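PDB 5AH1: triacylglycerol lipase from Clostridium botulinum, which hydrolyses ester bonds of triacylglycerols and synthetic polyesters, probably through the serine-based chemistry of the alpha/beta-hydrolase fold, and binds zinc. Local coordinates for residues Asn128-Cys133 with Asp272-Lys277. Sequence-based numbering, arbitrary orientation.
Sequences NWDRAC and DQWGLK. With ZN (zinc ion), chain B.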
loop_
_atom_site.group_PDB
_atom_site.type_symbol
_atom_site.label_atom_id
_atom_site.label_comp_id
_atom_site.label_asym_id
_atom_site.label_seq_id
_atom_site.Cartn_x
_atom_site.Cartn_y
_atom_site.Cartn_z
ATOM N N ASN A 128 3.203 -6.934 6.771
ATOM C CA ASN A 128 1.803 -6.993 6.360
ATOM C C ASN A 128 0.926 -7.676 7.412
ATOM O O ASN A 128 -0.215 -7.269 7.618
ATOM C CB ASN A 128 1.687 -7.684 5.000
ATOM C CG ASN A 128 1.991 -6.739 3.866
ATOM O OD1 ASN A 128 1.344 -5.689 3.751
ATOM N ND2 ASN A 128 2.930 -7.099 3.002
ATOM N N TRP A 129 1.433 -8.709 8.072
ATOM C CA TRP A 129 0.680 -9.306 9.171
ATOM C C TRP A 129 0.395 -8.254 10.247
ATOM O O TRP A 129 -0.752 -8.064 10.688
ATOM C CB TRP A 129 1.468 -10.454 9.784
ATOM C CG TRP A 129 0.819 -11.069 11.002
ATOM C CD1 TRP A 129 0.844 -10.578 12.293
ATOM C CD2 TRP A 129 0.060 -12.292 11.062
ATOM N NE1 TRP A 129 0.155 -11.418 13.126
ATOM C CE2 TRP A 129 -0.330 -12.476 12.402
ATOM C CE3 TRP A 129 -0.338 -13.248 10.104
ATOM C CZ2 TRP A 129 -1.049 -13.594 12.821
ATOM C CZ3 TRP A 129 -1.056 -14.340 10.524
ATOM C CH2 TRP A 129 -1.418 -14.501 11.862
ATOM N N ASP A 130 1.443 -7.553 10.681
ATOM C CA ASP A 130 1.270 -6.589 11.760
ATOM C C ASP A 130 0.301 -5.487 11.314
ATOM O O ASP A 130 -0.583 -5.081 12.066
ATOM C CB ASP A 130 2.604 -5.968 12.185
ATOM C CG ASP A 130 3.554 -6.952 12.912
ATOM O OD1 ASP A 130 3.259 -8.172 13.027
ATOM O OD2 ASP A 130 4.613 -6.472 13.388
ATOM N N ARG A 131 0.486 -5.002 10.095
ATOM C CA ARG A 131 -0.396 -3.981 9.541
ATOM C C ARG A 131 -1.845 -4.434 9.418
ATOM O O ARG A 131 -2.752 -3.648 9.627
ATOM C CB ARG A 131 0.167 -3.498 8.209
ATOM C CG ARG A 131 1.463 -2.658 8.387
ATOM C CD ARG A 131 2.211 -2.483 7.083
ATOM N NE ARG A 131 1.361 -2.112 5.948
ATOM C CZ ARG A 131 1.368 -0.933 5.328
ATOM N NH1 ARG A 131 2.042 0.118 5.797
ATOM N NH2 ARG A 131 0.618 -0.791 4.247
ATOM N N ALA A 132 -2.062 -5.694 9.072
ATOM C CA ALA A 132 -3.415 -6.225 9.002
ATOM C C ALA A 132 -4.084 -6.270 10.383
ATOM O O ALA A 132 -5.263 -5.940 10.513
ATOM C CB ALA A 132 -3.429 -7.589 8.344
ATOM N N CYS A 133 -3.333 -6.677 11.406
ATOM C CA CYS A 133 -3.851 -6.676 12.763
ATOM C C CYS A 133 -4.169 -5.259 13.209
ATOM O O CYS A 133 -5.166 -5.017 13.882
ATOM C CB CYS A 133 -2.840 -7.305 13.724
ATOM S SG CYS A 133 -2.498 -9.073 13.418
ATOM N N ASP A 272 5.951 0.342 18.232
ATOM C CA ASP A 272 5.688 0.037 19.634
ATOM C C ASP A 272 5.945 -1.434 19.965
ATOM O O ASP A 272 6.478 -1.754 21.031
ATOM C CB ASP A 272 4.229 0.343 19.999
ATOM C CG ASP A 272 3.811 1.771 19.711
ATOM O OD1 ASP A 272 4.222 2.349 18.686
ATOM O OD2 ASP A 272 3.026 2.302 20.522
ATOM N N GLN A 273 5.546 -2.325 19.063
ATOM C CA GLN A 273 5.568 -3.753 19.356
ATOM C C GLN A 273 6.984 -4.288 19.487
ATOM O O GLN A 273 7.197 -5.302 20.127
ATOM C CB GLN A 273 4.747 -4.561 18.335
ATOM C CG GLN A 273 5.394 -4.793 16.968
ATOM C CD GLN A 273 5.232 -3.626 16.025
ATOM O OE1 GLN A 273 5.325 -2.459 16.413
ATOM N NE2 GLN A 273 4.986 -3.936 14.763
ATOM N N TRP A 274 7.921 -3.580 18.856
ATOM C CA TRP A 274 9.337 -3.912 18.878
ATOM C C TRP A 274 10.113 -3.194 19.974
ATOM O O TRP A 274 11.326 -3.304 20.025
ATOM C CB TRP A 274 9.971 -3.575 17.525
ATOM C CG TRP A 274 9.466 -4.416 16.383
ATOM C CD1 TRP A 274 8.628 -4.027 15.375
ATOM C CD2 TRP A 274 9.770 -5.792 16.139
ATOM N NE1 TRP A 274 8.390 -5.070 14.516
ATOM C CE2 TRP A 274 9.098 -6.162 14.951
ATOM C CE3 TRP A 274 10.564 -6.741 16.792
ATOM C CZ2 TRP A 274 9.174 -7.439 14.427
ATOM C CZ3 TRP A 274 10.646 -8.005 16.263
ATOM C CH2 TRP A 274 9.961 -8.345 15.078
ATOM N N GLY A 275 9.431 -2.465 20.850
ATOM C CA GLY A 275 10.114 -1.708 21.885
ATOM C C GLY A 275 10.830 -0.503 21.313
ATOM O O GLY A 275 11.798 -0.028 21.909
ATOM N N LEU A 276 10.332 0.014 20.188
ATOM C CA LEU A 276 10.950 1.146 19.515
ATOM C C LEU A 276 10.068 2.401 19.508
ATOM O O LEU A 276 10.134 3.188 18.579
ATOM C CB LEU A 276 11.369 0.746 18.088
ATOM C CG LEU A 276 12.527 -0.264 18.029
ATOM C CD1 LEU A 276 12.745 -0.726 16.607
ATOM C CD2 LEU A 276 13.805 0.329 18.608
ATOM N N LYS A 277 9.321 2.638 20.583
ATOM C CA LYS A 277 8.679 3.941 20.761
ATOM C C LYS A 277 9.728 5.025 20.976
ATOM O O LYS A 277 10.798 4.760 21.526
ATOM C CB LYS A 277 7.735 3.919 21.962
ATOM C CG LYS A 277 6.592 2.958 21.775
ATOM C CD LYS A 277 5.761 2.794 23.041
ATOM C CE LYS A 277 4.902 3.998 23.323
ATOM N NZ LYS A 277 3.769 3.606 24.215
HETATM ZN ZN ZN B . 4.734 -9.143 13.825
HETATM O O HOH W 1 6.673 -5.522 11.895
#
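With CG of Asp130 anti to its carbonyl carbon (chi1 -70°), the carboxylate leaves helix 128-140 toward Gln273, whose own CG sits between its backbone N and carbonyl carbon and whose chain then bends at chi2 to bring the amide across to it. Gln273 NE2 donates to Asp130 OD2 at 2.9 Å in a fairly straight bond, 160° at the hydrogen. The oxygen lies in the amide plane, but the nitrogen reaches it from the anti side and 31° out of the carboxylate plane. Glutamine suits this place, offering an uncharged N-H donor on a chain long enough to bridge the 9.2 Å between Asp130 CA and Gln273 CA.

Aspartate suits its own because its two oxygens divide the work. OD1 binds the zinc at 1.9 Å, whereas OD2 stands 2.7 Å from the metal and accepts a hydrogen bond from a water. That water in turn accepts one from Trp274 NE1, 3.2 Å from its oxygen, the indole N-H donating in the ring plane. His150, His156 and Asp302 complete the zinc site, beside which this alpha/beta-hydrolase helix meets the 3-10 turn 272-274.

Gln273 is thus a second-shell residue: zinc, amide and water together probably fix the carboxylate's rotation. Both donors probably stabilise negative charge on OD2, consistent with near-monodentate zinc binding through OD1.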